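Local coordinates for probable protein phosphatase 2C 50 (Oryza sativa subsp. japonica, PDB 5ZCG), which probably removes phosphate from phosphoserine and phosphothreonine of target proteins, as a magnesium-dependent phosphatase of the PP2C family, at residues Val23-Leu33 and His77-Gly88; Leu52-His63 and Gly143-Ser154. The protein carries 5 engineered substitutions. One frame throughout, in Å; residues are numbered along the deposited sequence.

Contact 1 of 2, residues Val23-Leu33 and His77-Gly88; sequences VPRFADVPVRL and HVVLSAALARLG. Engineered in segment 77-88: Ala-82 (natural residue Glu), Ala-83 (natural residue Glu), Ala-85 (natural residue Lys).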
# COMPACT_ATOMS: atom_id res chain seq x y z
N VAL A 23 5.31 17.25 10.95
CA VAL A 23 6.63 17.67 11.39
C VAL A 23 6.82 19.15 11.04
O VAL A 23 7.05 19.50 9.89
CB VAL A 23 7.74 16.82 10.74
CG1 VAL A 23 9.04 16.99 11.49
CG2 VAL A 23 7.32 15.35 10.70
N PRO A 24 6.67 20.04 12.02
CA PRO A 24 7.00 21.45 11.79
C PRO A 24 8.50 21.63 11.56
O PRO A 24 9.32 20.91 12.14
CB PRO A 24 6.55 22.14 13.08
CG PRO A 24 5.55 21.20 13.69
CD PRO A 24 6.01 19.82 13.32
N ARG A 25 8.83 22.61 10.73
CA ARG A 25 10.21 23.01 10.45
C ARG A 25 11.11 21.81 10.17
O ARG A 25 12.24 21.72 10.66
CB ARG A 25 10.77 23.85 11.60
CG ARG A 25 9.99 25.13 11.86
CD ARG A 25 10.33 25.73 13.22
NE ARG A 25 9.96 24.84 14.32
CZ ARG A 25 8.77 24.84 14.92
NH1 ARG A 25 7.81 25.67 14.53
NH2 ARG A 25 8.53 23.99 15.91
N PHE A 26 10.60 20.87 9.37
CA PHE A 26 11.33 19.64 9.10
C PHE A 26 12.52 19.87 8.19
O PHE A 26 13.45 19.05 8.17
CB PHE A 26 10.39 18.58 8.50
CG PHE A 26 10.31 18.62 7.00
CD1 PHE A 26 9.59 19.61 6.36
CD2 PHE A 26 10.98 17.67 6.22
CE1 PHE A 26 9.52 19.67 4.97
CE2 PHE A 26 10.91 17.71 4.84
CZ PHE A 26 10.18 18.71 4.21
N ALA A 27 12.52 20.96 7.43
CA ALA A 27 13.57 21.22 6.46
C ALA A 27 13.50 22.68 6.04
O ALA A 27 12.55 23.40 6.36
CB ALA A 27 13.45 20.31 5.23
N ASP A 28 14.53 23.10 5.31
CA ASP A 28 14.55 24.37 4.60
C ASP A 28 14.31 24.07 3.13
O ASP A 28 14.91 23.14 2.58
CB ASP A 28 15.88 25.10 4.80
CG ASP A 28 15.97 25.80 6.14
OD1 ASP A 28 14.93 25.96 6.81
OD2 ASP A 28 17.09 26.21 6.51
N VAL A 29 13.40 24.81 2.51
CA VAL A 29 13.16 24.62 1.08
C VAL A 29 14.18 25.45 0.32
O VAL A 29 14.30 26.66 0.57
CB VAL A 29 11.72 25.01 0.70
CG1 VAL A 29 11.60 25.25 -0.80
CG2 VAL A 29 10.76 23.93 1.15
N PRO A 30 14.94 24.86 -0.61
CA PRO A 30 15.81 25.68 -1.47
C PRO A 30 14.96 26.63 -2.31
O PRO A 30 14.09 26.20 -3.07
CB PRO A 30 16.54 24.65 -2.33
CG PRO A 30 16.38 23.34 -1.59
CD PRO A 30 15.06 23.43 -0.90
N VAL A 31 15.23 27.93 -2.16
CA VAL A 31 14.43 28.93 -2.85
C VAL A 31 14.63 28.85 -4.36
O VAL A 31 13.74 29.26 -5.12
CB VAL A 31 14.77 30.32 -2.27
CG1 VAL A 31 14.03 31.43 -3.02
CG2 VAL A 31 14.41 30.36 -0.79
N ARG A 32 15.75 28.28 -4.81
CA ARG A 32 15.97 28.03 -6.23
C ARG A 32 14.96 27.04 -6.81
O ARG A 32 14.96 26.83 -8.02
CB ARG A 32 17.40 27.52 -6.46
CG ARG A 32 18.48 28.57 -6.19
CD ARG A 32 19.14 29.05 -7.47
NE ARG A 32 20.10 28.08 -7.97
CZ ARG A 32 20.16 27.65 -9.23
NH1 ARG A 32 19.30 28.11 -10.13
NH2 ARG A 32 21.08 26.76 -9.59
N LEU A 33 14.15 26.39 -5.97
CA LEU A 33 13.03 25.60 -6.47
C LEU A 33 11.76 26.42 -6.66
O LEU A 33 10.78 25.90 -7.21
CB LEU A 33 12.74 24.43 -5.53
CG LEU A 33 13.82 23.35 -5.44
CD1 LEU A 33 13.49 22.32 -4.36
CD2 LEU A 33 14.03 22.68 -6.79
N HIS A 77 10.01 11.98 6.12
CA HIS A 77 10.40 13.37 6.37
C HIS A 77 11.90 13.50 6.56
O HIS A 77 12.48 14.51 6.15
CB HIS A 77 9.64 13.95 7.57
CG HIS A 77 10.08 13.42 8.90
ND1 HIS A 77 9.50 12.32 9.49
CD2 HIS A 77 11.02 13.87 9.77
CE1 HIS A 77 10.08 12.10 10.66
NE2 HIS A 77 11.00 13.02 10.85
N VAL A 78 12.55 12.48 7.13
CA VAL A 78 14.00 12.52 7.32
C VAL A 78 14.72 12.43 5.97
O VAL A 78 15.63 13.22 5.67
CB VAL A 78 14.44 11.38 8.25
CG1 VAL A 78 15.97 11.39 8.44
CG2 VAL A 78 13.71 11.45 9.59
N VAL A 79 14.30 11.47 5.14
CA VAL A 79 14.91 11.31 3.82
C VAL A 79 14.67 12.55 2.97
O VAL A 79 15.58 13.03 2.28
CB VAL A 79 14.39 10.03 3.13
CG1 VAL A 79 14.88 9.95 1.69
CG2 VAL A 79 14.84 8.80 3.91
N LEU A 80 13.46 13.11 3.04
CA LEU A 80 13.16 14.31 2.25
C LEU A 80 13.97 15.50 2.73
O LEU A 80 14.45 16.29 1.91
CB LEU A 80 11.67 14.62 2.31
CG LEU A 80 11.25 15.79 1.42
CD1 LEU A 80 11.54 15.48 -0.03
CD2 LEU A 80 9.78 16.09 1.61
N SER A 81 14.14 15.66 4.05
CA SER A 81 14.93 16.78 4.55
C SER A 81 16.37 16.69 4.08
O SER A 81 16.94 17.68 3.59
CB SER A 81 14.87 16.83 6.08
OG SER A 81 15.36 18.07 6.56
N ALA A 82 16.97 15.50 4.20
CA ALA A 82 18.35 15.32 3.74
C ALA A 82 18.46 15.56 2.24
O ALA A 82 19.42 16.19 1.77
CB ALA A 82 18.85 13.92 4.10
N ALA A 83 17.50 15.05 1.46
CA ALA A 83 17.55 15.23 0.01
C ALA A 83 17.40 16.70 -0.37
O ALA A 83 18.05 17.16 -1.31
CB ALA A 83 16.46 14.39 -0.66
N LEU A 84 16.56 17.44 0.36
CA LEU A 84 16.40 18.86 0.07
C LEU A 84 17.68 19.64 0.39
O LEU A 84 18.06 20.54 -0.36
CB LEU A 84 15.22 19.43 0.86
CG LEU A 84 13.84 19.07 0.29
CD1 LEU A 84 12.74 19.48 1.25
CD2 LEU A 84 13.65 19.72 -1.07
N ALA A 85 18.35 19.30 1.49
CA ALA A 85 19.60 19.98 1.80
C ALA A 85 20.67 19.68 0.74
O ALA A 85 21.35 20.60 0.25
CB ALA A 85 20.09 19.58 3.20
N ARG A 86 20.79 18.41 0.35
CA ARG A 86 21.75 18.05 -0.69
C ARG A 86 21.42 18.75 -2.00
O ARG A 86 22.32 19.22 -2.71
CB ARG A 86 21.76 16.53 -0.89
CG ARG A 86 22.58 15.77 0.13
CD ARG A 86 22.48 14.25 -0.08
NE ARG A 86 22.04 13.90 -1.42
CZ ARG A 86 20.97 13.14 -1.68
NH1 ARG A 86 20.23 12.66 -0.69
NH2 ARG A 86 20.64 12.87 -2.94
N LEU A 87 20.13 18.85 -2.33
CA LEU A 87 19.73 19.48 -3.58
C LEU A 87 20.04 20.98 -3.56
O LEU A 87 20.45 21.54 -4.58
CB LEU A 87 18.25 19.24 -3.85
CG LEU A 87 17.64 19.93 -5.07
CD1 LEU A 87 18.38 19.55 -6.34
CD2 LEU A 87 16.15 19.60 -5.18
N GLY A 88 19.84 21.64 -2.42
CA GLY A 88 20.22 23.05 -2.34
C GLY A 88 21.71 23.25 -2.55
O GLY A 88 22.14 24.13 -3.31
O HOH W 1 16.63 20.41 4.65

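Contact 2 of 2, residues Leu52-His63 and Gly143-Ser154; sequences LPAHLFGVFDGH and GSTAVVALVCSS. With MG (magnesium ion), chain F; MG (magnesium ion), chain E.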
# COMPACT_ATOMS: atom_id res chain seq x y z
N LEU A 52 14.08 29.35 3.85
CA LEU A 52 12.63 29.34 4.00
C LEU A 52 12.23 28.08 4.76
O LEU A 52 12.36 26.96 4.21
CB LEU A 52 11.97 29.41 2.63
CG LEU A 52 10.44 29.44 2.55
CD1 LEU A 52 9.90 30.70 3.18
CD2 LEU A 52 10.01 29.32 1.10
N PRO A 53 11.73 28.19 5.99
CA PRO A 53 11.30 27.00 6.73
C PRO A 53 10.06 26.35 6.12
O PRO A 53 9.19 27.03 5.57
CB PRO A 53 11.02 27.54 8.14
CG PRO A 53 11.62 28.91 8.18
CD PRO A 53 11.56 29.42 6.78
N ALA A 54 10.00 25.03 6.21
CA ALA A 54 8.85 24.28 5.71
C ALA A 54 8.48 23.17 6.68
O ALA A 54 9.33 22.63 7.40
CB ALA A 54 9.13 23.67 4.33
N HIS A 55 7.19 22.82 6.69
CA HIS A 55 6.64 21.76 7.51
C HIS A 55 6.11 20.65 6.61
O HIS A 55 5.70 20.89 5.48
CB HIS A 55 5.50 22.28 8.40
CG HIS A 55 5.58 23.75 8.67
ND1 HIS A 55 6.59 24.31 9.42
CD2 HIS A 55 4.79 24.77 8.27
CE1 HIS A 55 6.41 25.62 9.48
NE2 HIS A 55 5.32 25.92 8.79
N LEU A 56 6.12 19.42 7.12
CA LEU A 56 5.68 18.28 6.33
C LEU A 56 4.48 17.62 7.00
O LEU A 56 4.50 17.37 8.21
CB LEU A 56 6.81 17.27 6.12
CG LEU A 56 6.52 16.27 4.99
CD1 LEU A 56 6.56 16.96 3.64
CD2 LEU A 56 7.50 15.12 5.02
N PHE A 57 3.43 17.36 6.22
CA PHE A 57 2.28 16.59 6.67
C PHE A 57 2.13 15.38 5.77
O PHE A 57 2.36 15.46 4.56
CB PHE A 57 1.00 17.44 6.66
CG PHE A 57 1.11 18.69 7.48
CD1 PHE A 57 0.85 18.66 8.84
CD2 PHE A 57 1.50 19.88 6.89
CE1 PHE A 57 0.96 19.81 9.60
CE2 PHE A 57 1.61 21.03 7.65
CZ PHE A 57 1.34 21.00 9.00
N GLY A 58 1.76 14.25 6.36
CA GLY A 58 1.65 13.04 5.57
C GLY A 58 0.64 12.06 6.10
O GLY A 58 0.50 11.91 7.32
N VAL A 59 -0.06 11.38 5.20
CA VAL A 59 -0.95 10.29 5.56
C VAL A 59 -0.50 9.05 4.79
O VAL A 59 -0.31 9.11 3.57
CB VAL A 59 -2.42 10.63 5.27
CG1 VAL A 59 -3.31 9.39 5.40
CG2 VAL A 59 -2.89 11.74 6.21
N PHE A 60 -0.33 7.95 5.52
CA PHE A 60 0.21 6.70 4.98
C PHE A 60 -0.77 5.59 5.31
O PHE A 60 -0.90 5.18 6.47
CB PHE A 60 1.59 6.42 5.57
CG PHE A 60 2.45 7.66 5.70
CD1 PHE A 60 3.13 8.15 4.61
CD2 PHE A 60 2.53 8.33 6.91
CE1 PHE A 60 3.90 9.29 4.71
CE2 PHE A 60 3.30 9.47 7.02
CZ PHE A 60 3.99 9.96 5.92
N ASP A 61 -1.45 5.08 4.29
CA ASP A 61 -2.48 4.06 4.46
C ASP A 61 -1.82 2.71 4.19
O ASP A 61 -1.56 2.34 3.05
CB ASP A 61 -3.64 4.36 3.51
CG ASP A 61 -4.77 3.35 3.60
OD1 ASP A 61 -4.63 2.30 4.27
OD2 ASP A 61 -5.82 3.63 2.99
N GLY A 62 -1.54 1.97 5.27
CA GLY A 62 -0.91 0.67 5.12
C GLY A 62 -1.91 -0.43 4.80
O GLY A 62 -3.08 -0.36 5.17
N HIS A 63 -1.44 -1.43 4.06
CA HIS A 63 -2.17 -2.66 3.80
C HIS A 63 -1.21 -3.83 3.99
O HIS A 63 0.01 -3.68 3.88
CB HIS A 63 -2.78 -2.69 2.38
CG HIS A 63 -1.80 -2.39 1.30
ND1 HIS A 63 -1.65 -1.13 0.76
CD2 HIS A 63 -0.90 -3.18 0.66
CE1 HIS A 63 -0.71 -1.16 -0.17
NE2 HIS A 63 -0.24 -2.39 -0.25
N GLY A 143 2.49 -3.04 2.31
CA GLY A 143 2.69 -1.79 1.61
C GLY A 143 1.99 -0.64 2.29
O GLY A 143 1.40 -0.78 3.36
N SER A 144 2.06 0.52 1.64
CA SER A 144 1.38 1.69 2.16
C SER A 144 1.23 2.73 1.06
O SER A 144 2.05 2.79 0.14
CB SER A 144 2.13 2.29 3.35
OG SER A 144 1.54 3.52 3.74
N THR A 145 0.16 3.51 1.15
CA THR A 145 0.11 4.74 0.38
C THR A 145 0.99 5.78 1.06
O THR A 145 1.46 5.61 2.18
CB THR A 145 -1.31 5.27 0.28
OG1 THR A 145 -1.66 5.95 1.50
CG2 THR A 145 -2.28 4.14 0.05
N ALA A 146 1.20 6.89 0.35
CA ALA A 146 1.95 8.01 0.90
C ALA A 146 1.44 9.26 0.21
O ALA A 146 1.70 9.45 -0.99
CB ALA A 146 3.46 7.83 0.68
N VAL A 147 0.71 10.09 0.93
CA VAL A 147 0.34 11.41 0.42
C VAL A 147 0.96 12.43 1.36
O VAL A 147 0.68 12.41 2.57
CB VAL A 147 -1.19 11.58 0.28
CG1 VAL A 147 -1.92 11.34 1.60
CG2 VAL A 147 -1.53 12.95 -0.30
N VAL A 148 1.85 13.25 0.83
CA VAL A 148 2.57 14.20 1.67
C VAL A 148 2.42 15.60 1.08
O VAL A 148 2.32 15.79 -0.14
CB VAL A 148 4.07 13.83 1.84
CG1 VAL A 148 4.22 12.34 2.16
CG2 VAL A 148 4.88 14.22 0.63
N ALA A 149 2.40 16.57 1.98
CA ALA A 149 2.29 17.98 1.65
C ALA A 149 3.39 18.72 2.40
O ALA A 149 3.41 18.73 3.64
CB ALA A 149 0.91 18.54 2.01
N LEU A 150 4.30 19.31 1.65
CA LEU A 150 5.24 20.28 2.18
C LEU A 150 4.57 21.64 2.16
O LEU A 150 4.05 22.07 1.12
CB LEU A 150 6.52 20.29 1.33
CG LEU A 150 7.62 21.31 1.63
CD1 LEU A 150 8.97 20.70 1.29
CD2 LEU A 150 7.39 22.59 0.85
N VAL A 151 4.54 22.30 3.30
CA VAL A 151 3.88 23.59 3.46
C VAL A 151 4.93 24.61 3.86
O VAL A 151 5.69 24.38 4.81
CB VAL A 151 2.74 23.53 4.50
CG1 VAL A 151 2.12 24.91 4.66
CG2 VAL A 151 1.70 22.49 4.10
N CYS A 152 4.99 25.71 3.13
CA CYS A 152 5.77 26.87 3.53
C CYS A 152 4.88 28.09 3.35
O CYS A 152 3.70 27.98 3.01
CB CYS A 152 7.08 26.98 2.73
SG CYS A 152 6.88 27.35 0.98
N SER A 153 5.45 29.27 3.61
CA SER A 153 4.63 30.48 3.62
C SER A 153 4.02 30.76 2.26
O SER A 153 2.88 31.24 2.16
CB SER A 153 5.47 31.67 4.08
OG SER A 153 6.19 31.33 5.25
N SER A 154 4.75 30.46 1.18
CA SER A 154 4.35 30.85 -0.16
C SER A 154 3.80 29.72 -1.01
O SER A 154 3.11 30.00 -1.99
CB SER A 154 5.52 31.51 -0.89
OG SER A 154 6.55 30.57 -1.15
MG MG F . -5.13 0.25 5.02
MG MG E . -7.72 2.59 3.70
O HOH W 2 7.69 29.19 5.46
O HOH W 3 -7.75 1.33 2.28
O HOH W 4 -7.09 0.90 4.70
O HOH W 5 -7.69 3.93 5.34
O HOH W 6 -5.88 -0.50 3.04
O HOH W 7 -5.73 -1.62 6.21

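Contact 1 of 2, residues Val23-Leu33 and His77-Gly88
Phe-26, Ala-27 and Leu-84 meet where helix 67-91 packs on a beta sheet, in the alpha-beta sandwich of PP2C phosphatases; the short strand 26-28 and helix 77-88 run nearly parallel, 11° apart. The tight part is apolar. With chi1 at 90°, CG of Phe-26 sits between its backbone N and carbonyl carbon, and the ring goes in between sheet and helix. Phe-26 CZ reaches Leu-80 CD2 at 3.7 Å, the CD2 edge of the ring faces His-77 O in plane, and Ala-27 CB lies over the centre of one face. Leu-84 splits its branches: CD1 touches Phe-26 CZ at 4.0 Å, whereas CD2 packs on Pro-30 CD. Farther on, Leu-33 CD1 and Leu-87 CD2 meet tip to tip at 3.9 Å. Leu-150 backs Phe-26 and Leu-84 from the sheet. At the other end Val-23 CG2 stands over one face of the His-77 imidazole, 3.9 Å from its centroid, a CH-pi contact.

The margin beside Asp-28 and Ser-81 is looser and wetter. Water 1 donates to Ser-81 O at 2.9 Å and takes only a weak bond from Asp-28 N, while the Asp-28 carboxylate turns to a salt bridge with Arg-51. Between core and water, Ser-81 OG donates to Phe-26 O at 2.7 Å, tilted 17° from the carbonyl plane.

Contact 2 of 2, residues Leu52-His63 and Gly143-Ser154
A central antiparallel strand pair of the PP2C sheet, joined from His-55 with Val-151 to His-63 with Gly-143, leads straight into the two-magnesium site. Regular backbone bonds tie the first pairs; Val-147 N to Val-59 O is nearly straight at 174°. Phe-57 presents its ring edge to Val-151 CG2, 3.8 Å from CD2. On the other face of the sheet the Phe-60 edge meets Thr-145 O and Ala-146 CB. The pattern breaks at Thr-145: Asp-61 N donates to its OG1 at 2.9 Å, while Ser-144 OG, 2.6 Å away, holds Thr-145 O on a lone pair. Asp-61 has CG anti to its backbone N (chi1 -180°), which carries the carboxylate out to the metals: OD1 binds one magnesium at 2.2 Å and OD2 the other at 2.3 Å; Gly-62 O joins the first, Asp-249 and Asp-311 the second. Gly-143 CA lies over a face of the His-63 ring, 3.9 Å from its centroid. An alanine in place of His-63 would probably leave Asp-219 without its imidazole partner and uncover Gly-143. Bonds at Asp-61 and His-63 thus hold the chain around Gly-62, and the shared carboxylate probably balances part of both cations' charge.

Strand 53-63 joins the two contacts: on one side it pairs with strand 18-28, whose end belongs to contact 1, and on the other with strand 143-151 in contact 2. Val-23 N to Leu-56 O and Val-29 N to Leu-52 O, each 2.9 Å, are probable hydrogen bonds between them. Contact 2 is buried near the centre of the chain and rests on backbone bonding, with polar and metal chemistry gathered at one end. The centre of contact 1 lies about 15 Å from the centre of the chain; this contact is partly exposed, and depends on leucine and aromatic packing with one direct hydrogen bond. Helix 67-91, which follows strand 53-63 in the chain, reaches both.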